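Local coordinates for protein cytosine deaminase (Klebsiella pneumoniae, PDB 4R85) that probably catalyses the hydrolytic deamination of cytosine and 5-methylcytosine, the latter bound here beside an iron(II) ion in an amidohydrolase barrel, at residues A[75-80]-A[211-216]; A[239-244]-A[272-277]; A[97-102]-A[129-134]. One frame throughout, in Å; residues are numbered along the deposited sequence.

Interaction 1 of 3, residues A[75-80]-A[211-216]. With 17E (5-methylcytosine), chain G.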
loop_
_atom_site.group_PDB
_atom_site.type_symbol
_atom_site.label_atom_id
_atom_site.label_comp_id
_atom_site.label_asym_id
_atom_site.label_seq_id
_atom_site.Cartn_x
_atom_site.Cartn_y
_atom_site.Cartn_z
ATOM N N THR A 75 -5.948 -6.471 17.233
ATOM C CA THR A 75 -6.339 -5.264 17.959
ATOM C C THR A 75 -5.186 -4.668 18.758
ATOM O O THR A 75 -4.211 -5.362 19.091
ATOM C CB THR A 75 -7.521 -5.498 18.923
ATOM O OG1 THR A 75 -7.148 -6.443 19.940
ATOM C CG2 THR A 75 -8.738 -6.027 18.176
ATOM N N LEU A 76 -5.306 -3.374 19.040
ATOM C CA LEU A 76 -4.365 -2.671 19.900
ATOM C C LEU A 76 -4.263 -3.394 21.239
ATOM O O LEU A 76 -3.171 -3.613 21.760
ATOM C CB LEU A 76 -4.843 -1.238 20.141
ATOM C CG LEU A 76 -4.047 -0.447 21.171
ATOM C CD1 LEU A 76 -2.605 -0.269 20.696
ATOM C CD2 LEU A 76 -4.708 0.913 21.453
ATOM N N PHE A 77 -5.412 -3.763 21.793
ATOM C CA PHE A 77 -5.442 -4.290 23.160
ATOM C C PHE A 77 -4.843 -5.679 23.296
ATOM O O PHE A 77 -4.107 -5.934 24.249
ATOM C CB PHE A 77 -6.857 -4.234 23.740
ATOM C CG PHE A 77 -7.496 -2.878 23.604
ATOM C CD1 PHE A 77 -8.648 -2.704 22.851
ATOM C CD2 PHE A 77 -6.910 -1.767 24.193
ATOM C CE1 PHE A 77 -9.218 -1.440 22.711
ATOM C CE2 PHE A 77 -7.470 -0.512 24.057
ATOM C CZ PHE A 77 -8.629 -0.349 23.313
ATOM N N GLU A 78 -5.142 -6.578 22.363
ATOM C CA GLU A 78 -4.466 -7.874 22.378
ATOM C C GLU A 78 -2.968 -7.664 22.141
ATOM O O GLU A 78 -2.147 -8.349 22.726
ATOM C CB GLU A 78 -5.050 -8.859 21.360
ATOM C CG GLU A 78 -4.353 -10.224 21.434
ATOM C CD GLU A 78 -4.986 -11.309 20.585
ATOM O OE1 GLU A 78 -4.361 -12.384 20.479
ATOM O OE2 GLU A 78 -6.098 -11.110 20.045
ATOM N N GLY A 79 -2.617 -6.686 21.307
ATOM C CA GLY A 79 -1.221 -6.379 21.060
ATOM C C GLY A 79 -0.474 -6.071 22.347
ATOM O O GLY A 79 0.636 -6.564 22.572
ATOM N N ILE A 80 -1.091 -5.256 23.195
ATOM C CA ILE A 80 -0.516 -4.912 24.493
ATOM C C ILE A 80 -0.387 -6.146 25.387
ATOM O O ILE A 80 0.624 -6.339 26.066
ATOM C CB ILE A 80 -1.364 -3.836 25.196
ATOM C CG1 ILE A 80 -1.323 -2.540 24.382
ATOM C CG2 ILE A 80 -0.874 -3.620 26.646
ATOM C CD1 ILE A 80 -2.386 -1.518 24.774
ATOM N N ASP A 211 -4.984 9.419 20.996
ATOM C CA ASP A 211 -6.322 8.844 21.047
ATOM C C ASP A 211 -6.385 7.691 20.048
ATOM O O ASP A 211 -7.096 7.761 19.039
ATOM C CB ASP A 211 -7.378 9.920 20.722
ATOM C CG ASP A 211 -7.508 10.983 21.827
ATOM O OD1 ASP A 211 -7.157 12.160 21.581
ATOM O OD2 ASP A 211 -7.978 10.646 22.944
ATOM N N GLU A 212 -5.621 6.634 20.321
ATOM C CA GLU A 212 -5.478 5.535 19.368
ATOM C C GLU A 212 -6.609 4.542 19.569
ATOM O O GLU A 212 -6.400 3.401 19.990
ATOM C CB GLU A 212 -4.104 4.856 19.495
ATOM C CG GLU A 212 -3.799 3.912 18.309
ATOM C CD GLU A 212 -2.464 3.184 18.402
ATOM O OE1 GLU A 212 -2.103 2.506 17.412
ATOM O OE2 GLU A 212 -1.779 3.272 19.446
ATOM N N ILE A 213 -7.824 4.993 19.296
ATOM C CA ILE A 213 -9.015 4.206 19.589
ATOM C C ILE A 213 -10.137 4.803 18.757
ATOM O O ILE A 213 -10.054 5.967 18.371
ATOM C CB ILE A 213 -9.338 4.245 21.107
ATOM C CG1 ILE A 213 -10.431 3.237 21.478
ATOM C CG2 ILE A 213 -9.703 5.652 21.555
ATOM C CD1 ILE A 213 -10.641 3.118 22.994
ATOM N N ASP A 214 -11.167 4.020 18.450
ATOM C CA ASP A 214 -12.228 4.506 17.566
ATOM C C ASP A 214 -13.377 5.201 18.310
ATOM O O ASP A 214 -14.370 5.582 17.697
ATOM C CB ASP A 214 -12.762 3.383 16.668
ATOM C CG ASP A 214 -11.769 2.972 15.577
ATOM O OD1 ASP A 214 -11.653 1.755 15.313
ATOM O OD2 ASP A 214 -11.119 3.863 14.971
ATOM N N ASP A 215 -13.221 5.377 19.618
ATOM C CA ASP A 215 -14.235 6.003 20.467
ATOM C C ASP A 215 -14.312 7.514 20.209
ATOM O O ASP A 215 -13.365 8.230 20.517
ATOM C CB ASP A 215 -13.860 5.742 21.932
ATOM C CG ASP A 215 -14.871 6.304 22.922
ATOM O OD1 ASP A 215 -14.586 6.249 24.139
ATOM O OD2 ASP A 215 -15.938 6.802 22.508
ATOM N N PRO A 216 -15.452 8.000 19.676
ATOM C CA PRO A 216 -15.639 9.436 19.399
ATOM C C PRO A 216 -15.514 10.296 20.657
ATOM O O PRO A 216 -15.359 11.512 20.545
ATOM C CB PRO A 216 -17.081 9.516 18.874
ATOM C CG PRO A 216 -17.381 8.159 18.366
ATOM C CD PRO A 216 -16.626 7.209 19.257
HETATM N N1 17E G . 1.659 0.315 21.491
HETATM C C2 17E G . 0.625 1.133 21.296
HETATM O O2 17E G . -0.079 1.598 22.377
HETATM N N3 17E G . 0.257 1.516 20.069
HETATM C C4 17E G . 0.925 1.075 18.990
HETATM N N4 17E G . 0.522 1.491 17.685
HETATM C C5 17E G . 2.017 0.218 19.145
HETATM C C6 17E G . 2.367 -0.150 20.441
HETATM C CM5 17E G . 2.774 -0.278 17.955
#

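Interaction 2 of 3, residues A[239-244]-A[272-277]. With FE2 (Fe (II) ion), chain H; 17E (5-methylcytosine), chain G.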
loop_
_atom_site.group_PDB
_atom_site.type_symbol
_atom_site.label_atom_id
_atom_site.label_comp_id
_atom_site.label_asym_id
_atom_site.label_seq_id
_atom_site.Cartn_x
_atom_site.Cartn_y
_atom_site.Cartn_z
ATOM N N ALA A 239 1.410 15.018 18.674
ATOM C CA ALA A 239 0.355 14.056 18.966
ATOM C C ALA A 239 0.410 12.946 17.923
ATOM O O ALA A 239 0.241 13.200 16.723
ATOM C CB ALA A 239 -1.016 14.749 18.947
ATOM N N SER A 240 0.648 11.716 18.370
ATOM C CA SER A 240 0.695 10.577 17.465
ATOM C C SER A 240 -0.609 9.802 17.570
ATOM O O SER A 240 -1.238 9.804 18.622
ATOM C CB SER A 240 1.870 9.660 17.820
ATOM O OG SER A 240 3.125 10.260 17.512
ATOM N N HIS A 241 -1.029 9.168 16.477
ATOM C CA HIS A 241 -2.190 8.260 16.510
ATOM C C HIS A 241 -3.443 8.923 17.042
ATOM O O HIS A 241 -4.056 8.421 17.989
ATOM C CB HIS A 241 -1.977 7.085 17.465
ATOM C CG HIS A 241 -0.852 6.173 17.110
ATOM N ND1 HIS A 241 -0.870 5.361 15.997
ATOM C CD2 HIS A 241 0.293 5.885 17.770
ATOM C CE1 HIS A 241 0.231 4.628 15.972
ATOM N NE2 HIS A 241 0.955 4.932 17.034
ATOM N N THR A 242 -3.831 10.041 16.465
ATOM C CA THR A 242 -5.079 10.666 16.864
ATOM C C THR A 242 -6.224 10.013 16.102
ATOM O O THR A 242 -7.027 10.699 15.485
ATOM C CB THR A 242 -5.019 12.190 16.609
ATOM O OG1 THR A 242 -4.597 12.446 15.260
ATOM C CG2 THR A 242 -4.001 12.816 17.558
ATOM N N CYS A 243 -6.295 8.673 16.154
ATOM C CA CYS A 243 -7.278 7.914 15.379
ATOM C C CYS A 243 -8.723 8.323 15.673
ATOM O O CYS A 243 -9.568 8.356 14.770
ATOM C CB CYS A 243 -7.111 6.416 15.631
ATOM S SG CYS A 243 -5.444 5.821 15.245
ATOM N N ALA A 244 -9.011 8.613 16.938
ATOM C CA ALA A 244 -10.361 9.038 17.319
ATOM C C ALA A 244 -10.838 10.270 16.535
ATOM O O ALA A 244 -12.037 10.437 16.310
ATOM C CB ALA A 244 -10.431 9.299 18.825
ATOM N N THR A 272 -0.703 2.547 7.677
ATOM C CA THR A 272 -0.738 1.094 7.537
ATOM C C THR A 272 -1.092 0.451 8.873
ATOM O O THR A 272 -1.807 -0.540 8.920
ATOM C CB THR A 272 0.586 0.487 7.005
ATOM O OG1 THR A 272 1.674 0.825 7.879
ATOM C CG2 THR A 272 0.875 0.991 5.603
ATOM N N GLU A 273 -0.606 1.031 9.962
ATOM C CA GLU A 273 -0.874 0.447 11.272
ATOM C C GLU A 273 -2.338 0.641 11.636
ATOM O O GLU A 273 -3.015 -0.290 12.089
ATOM C CB GLU A 273 0.010 1.074 12.346
ATOM C CG GLU A 273 -0.022 0.316 13.647
ATOM C CD GLU A 273 1.160 -0.632 13.788
ATOM O OE1 GLU A 273 1.932 -0.786 12.814
ATOM O OE2 GLU A 273 1.331 -1.202 14.881
ATOM N N SER A 274 -2.832 1.848 11.415
ATOM C CA SER A 274 -4.190 2.181 11.824
ATOM C C SER A 274 -5.254 1.481 11.000
ATOM O O SER A 274 -6.276 1.065 11.536
ATOM C CB SER A 274 -4.386 3.695 11.851
ATOM O OG SER A 274 -3.600 4.222 12.909
ATOM N N ILE A 275 -5.016 1.318 9.702
ATOM C CA ILE A 275 -5.977 0.592 8.886
ATOM C C ILE A 275 -6.072 -0.872 9.367
ATOM O O ILE A 275 -7.119 -1.507 9.262
ATOM C CB ILE A 275 -5.631 0.669 7.382
ATOM C CG1 ILE A 275 -6.842 0.271 6.535
ATOM C CG2 ILE A 275 -4.401 -0.161 7.049
ATOM C CD1 ILE A 275 -7.914 1.370 6.482
ATOM N N HIS A 276 -4.977 -1.383 9.912
ATOM C CA HIS A 276 -4.936 -2.744 10.455
ATOM C C HIS A 276 -5.585 -2.841 11.849
ATOM O O HIS A 276 -6.403 -3.717 12.094
ATOM C CB HIS A 276 -3.473 -3.225 10.487
ATOM C CG HIS A 276 -3.244 -4.473 11.283
ATOM N ND1 HIS A 276 -3.774 -5.699 10.932
ATOM C CD2 HIS A 276 -2.499 -4.691 12.396
ATOM C CE1 HIS A 276 -3.390 -6.610 11.810
ATOM N NE2 HIS A 276 -2.613 -6.025 12.707
ATOM N N LEU A 277 -5.229 -1.929 12.751
ATOM C CA LEU A 277 -5.689 -2.007 14.140
ATOM C C LEU A 277 -7.054 -1.360 14.379
ATOM O O LEU A 277 -7.754 -1.717 15.316
ATOM C CB LEU A 277 -4.681 -1.346 15.086
ATOM C CG LEU A 277 -3.297 -1.971 15.221
ATOM C CD1 LEU A 277 -2.524 -1.203 16.268
ATOM C CD2 LEU A 277 -3.410 -3.458 15.623
HETATM FE FE FE2 H . 2.988 3.917 18.092
HETATM N N1 17E G . 1.659 0.315 21.491
HETATM C C2 17E G . 0.625 1.133 21.296
HETATM O O2 17E G . -0.079 1.598 22.377
HETATM N N3 17E G . 0.257 1.516 20.069
HETATM C C4 17E G . 0.925 1.075 18.990
HETATM N N4 17E G . 0.522 1.491 17.685
HETATM C C5 17E G . 2.017 0.218 19.145
HETATM C C6 17E G . 2.367 -0.150 20.441
HETATM C CM5 17E G . 2.774 -0.278 17.955
HETATM O O HOH W 1 -2.069 6.184 13.351
#

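Interaction 3 of 3, residues A[97-102]-A[129-134]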
loop_
_atom_site.group_PDB
_atom_site.type_symbol
_atom_site.label_atom_id
_atom_site.label_comp_id
_atom_site.label_asym_id
_atom_site.label_seq_id
_atom_site.Cartn_x
_atom_site.Cartn_y
_atom_site.Cartn_z
ATOM N N GLN A 97 20.120 -6.419 19.348
ATOM C CA GLN A 97 20.225 -7.151 18.091
ATOM C C GLN A 97 19.043 -6.899 17.157
ATOM O O GLN A 97 19.233 -6.659 15.958
ATOM C CB GLN A 97 20.406 -8.647 18.356
ATOM C CG GLN A 97 21.752 -8.974 18.994
ATOM C CD GLN A 97 21.812 -10.380 19.541
ATOM O OE1 GLN A 97 20.784 -11.044 19.690
ATOM N NE2 GLN A 97 23.022 -10.848 19.849
ATOM N N ARG A 98 17.834 -6.945 17.706
ATOM C CA ARG A 98 16.628 -6.669 16.919
ATOM C C ARG A 98 16.562 -5.215 16.452
ATOM O O ARG A 98 16.198 -4.929 15.307
ATOM C CB ARG A 98 15.368 -7.016 17.720
ATOM C CG ARG A 98 15.204 -8.511 17.984
ATOM C CD ARG A 98 13.906 -8.826 18.752
ATOM N NE ARG A 98 13.977 -8.425 20.158
ATOM C CZ ARG A 98 13.482 -7.289 20.650
ATOM N NH1 ARG A 98 12.874 -6.414 19.860
ATOM N NH2 ARG A 98 13.607 -7.019 21.942
ATOM N N ALA A 99 16.911 -4.294 17.342
ATOM C CA ALA A 99 16.888 -2.874 17.002
ATOM C C ALA A 99 17.877 -2.570 15.879
ATOM O O ALA A 99 17.563 -1.845 14.934
ATOM C CB ALA A 99 17.188 -2.028 18.231
ATOM N N LEU A 100 19.071 -3.143 15.978
ATOM C CA LEU A 100 20.103 -2.909 14.977
ATOM C C LEU A 100 19.712 -3.459 13.615
ATOM O O LEU A 100 19.961 -2.822 12.600
ATOM C CB LEU A 100 21.443 -3.489 15.431
ATOM C CG LEU A 100 22.125 -2.660 16.519
ATOM C CD1 LEU A 100 23.409 -3.336 16.947
ATOM C CD2 LEU A 100 22.384 -1.231 16.029
ATOM N N LYS A 101 19.085 -4.632 13.592
ATOM C CA LYS A 101 18.604 -5.202 12.337
ATOM C C LYS A 101 17.563 -4.311 11.661
ATOM O O LYS A 101 17.588 -4.106 10.444
ATOM C CB LYS A 101 18.025 -6.592 12.576
ATOM C CG LYS A 101 17.408 -7.218 11.341
ATOM C CD LYS A 101 17.217 -8.716 11.532
ATOM C CE LYS A 101 16.359 -9.316 10.426
ATOM N NZ LYS A 101 16.278 -10.803 10.576
ATOM N N THR A 102 16.643 -3.779 12.453
ATOM C CA THR A 102 15.572 -2.949 11.918
ATOM C C THR A 102 16.111 -1.578 11.485
ATOM O O THR A 102 15.685 -1.011 10.478
ATOM C CB THR A 102 14.423 -2.835 12.936
ATOM O OG1 THR A 102 13.773 -4.108 13.039
ATOM C CG2 THR A 102 13.387 -1.809 12.496
ATOM N N GLN A 129 17.725 0.949 28.285
ATOM C CA GLN A 129 19.173 0.869 28.440
ATOM C C GLN A 129 19.830 0.479 27.127
ATOM O O GLN A 129 20.804 1.103 26.698
ATOM C CB GLN A 129 19.535 -0.144 29.528
ATOM C CG GLN A 129 19.138 0.305 30.921
ATOM C CD GLN A 129 19.349 -0.770 31.977
ATOM O OE1 GLN A 129 20.246 -1.613 31.858
ATOM N NE2 GLN A 129 18.516 -0.746 33.016
ATOM N N ALA A 130 19.286 -0.546 26.481
ATOM C CA ALA A 130 19.861 -1.021 25.223
ATOM C C ALA A 130 19.781 0.059 24.139
ATOM O O ALA A 130 20.740 0.281 23.401
ATOM C CB ALA A 130 19.169 -2.300 24.760
ATOM N N LEU A 131 18.643 0.732 24.052
ATOM C CA LEU A 131 18.434 1.706 22.982
ATOM C C LEU A 131 19.223 3.006 23.179
ATOM O O LEU A 131 19.620 3.637 22.203
ATOM C CB LEU A 131 16.941 1.957 22.739
ATOM C CG LEU A 131 16.321 0.744 22.030
ATOM C CD1 LEU A 131 14.815 0.718 22.146
ATOM C CD2 LEU A 131 16.727 0.717 20.576
ATOM N N LEU A 132 19.464 3.388 24.428
ATOM C CA LEU A 132 20.347 4.521 24.701
ATOM C C LEU A 132 21.760 4.230 24.203
ATOM O O LEU A 132 22.432 5.118 23.677
ATOM C CB LEU A 132 20.362 4.881 26.192
ATOM C CG LEU A 132 19.093 5.561 26.726
ATOM C CD1 LEU A 132 19.063 5.516 28.248
ATOM C CD2 LEU A 132 19.010 7.001 26.247
ATOM N N ALA A 133 22.212 2.988 24.358
ATOM C CA ALA A 133 23.516 2.599 23.831
ATOM C C ALA A 133 23.491 2.521 22.305
ATOM O O ALA A 133 24.443 2.939 21.641
ATOM C CB ALA A 133 23.971 1.278 24.426
ATOM N N VAL A 134 22.401 1.981 21.765
ATOM C CA VAL A 134 22.217 1.838 20.320
ATOM C C VAL A 134 22.267 3.205 19.639
ATOM O O VAL A 134 22.767 3.346 18.516
ATOM C CB VAL A 134 20.874 1.131 20.002
ATOM C CG1 VAL A 134 20.372 1.485 18.606
ATOM C CG2 VAL A 134 21.006 -0.388 20.163
#

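Interaction 1 of 3, residues A[75-80]-A[211-216]
Leu76 and Glu212 meet beside the bound 5-methylcytosine, each touching both the other residue and the base. Leu76 divides its two methyl groups between these tasks: CD2 rests on the backbone of the opposite loop, 3.3 Å from Glu212 O, while CD1 sits above the plane of the base, out beyond its N3 side, 3.4 Å from N3 of 5-methylcytosine. Glu212 comes instead along the rim of the base. Its OE1 accepts a hydrogen bond from the exocyclic N4 of 5-methylcytosine at 2.8 Å, with an N-H...O angle of 154°, and OE2 lies 2.8 Å from the ring N3. The side chain reaches this far because CG is anti to the backbone N (chi1 -167°) and the chain stays extended beyond it. Further out, Ile213 sends CD1 to the edge of the Phe77 ring, 4.0 Å from CZ, and the two side chains cross at about a right angle. Behind the leucine, Thr75 caps helix 76-87 by accepting the amide of Glu78 at OG1 (3.1 Å), and Trp314 NE1 hydrogen-bonds to Leu76 O. With its carboxylate alongside N3 and N4, Glu212 probably reads this edge of the base, Leu76 adding apolar contact above the plane beside N3; the glutamate is placed where it could exchange protons with the base, as proposed for the corresponding residue of related cytosine deaminases.

Interaction 2 of 3, residues A[239-244]-A[272-277]
The imidazole of His241 has Ser274 OG at one edge, near its plane, and the iron(II) ion at another, in plane with the ring and bound through NE2 at 2.5 Å. N4 of 5-methylcytosine approaches the same ring obliquely, and the rings of His209 and His56 also meet it, their planes turned by about 40° and 85°. This is the metal centre of an amidohydrolase barrel: His241 follows directly on strand 237-240 and shares the iron with His56, His58, His209 and Asp308. Its other nitrogen faces helix 271-277. There ND1 donates to a water at 3.0 Å, and that water lies 2.5 Å from Ser274 OG, shorter than a usual hydrogen bond. Iron at NE2 and water at ND1 together would hold the ring's orientation. The helix also reaches the substrate. Glu273, bent at chi2 (98°), brings OE2 to 3.5 Å from the methyl carbon CM5 of 5-methylcytosine, and the same oxygen is hydrogen-bonded to Ser309 OG. On its far side the helix meets the second subunit, where Arg288 NH2 of that subunit hydrogen-bonds to Ile275 O. The closest direct approach between the two segments is that of Cys243 SG to Ser274 OG, 3.4 Å.

Interaction 3 of 3, residues A[97-102]-A[129-134]
Ala99 and Leu131 make the closer of two apolar contacts between residues 97-102 and 129-134, which lie on helices 92-108 and 126-137. The alanine points straight at the opposite helix, whereas the leucine leaves its own helix obliquely and reaches back: with CG beside the backbone N and anti to the carbonyl carbon (chi1 -73°), it brings CD2 to 3.6 Å from Ala99 CB. One turn on along the second helix the roles are exchanged. Val134 now faces its partner directly, and Leu100 slants across from the first helix, so that Leu100 CD2 comes to a looser 4.3 Å from Val134 CG1. In each pair, therefore, a short side chain directed at the neighbour meets the end of a leucine arriving at an angle. The small methyl of Ala99 lets the helices draw near, with the CA atoms of Ala99 and Leu131 7.7 Å apart and those of Leu100 and Val134 7.5 Å apart. Val134 also packs on Arg96 and Ile103, likewise of helix 92-108. Arg98 turns to another side, binding Asp94 in a salt bridge. The two helices are neighbours in the outer layer of the barrel, joined through strand 111-119, and Gln129 and Leu132 carry the packing on to Met170 of helix 160-170.

All three contacts belong to the amidohydrolase barrel. Interactions 1 and 2, at its active-site end, have centres only 9 Å apart, both touch 5-methylcytosine, and they are joined by a probable hydrogen bond from Ala244 N to Asp211 O (3.0 Å). They build neighbouring walls of the active site from the start of helix 76-87, after strand 47-57, the loop after strand 205-209, residues 239-244 running off strand 237-240, and helix 271-277 after strand 266-269. Interaction 3 has its centre 26 Å from that of interaction 1 and 25 Å from that of interaction 2. In sequence its segments fall between 75-80 and 211-216; interaction 2 comes last. Chemistry is thus gathered at the C-terminal ends of the strands, while interaction 3 joins two helices of the layer around them.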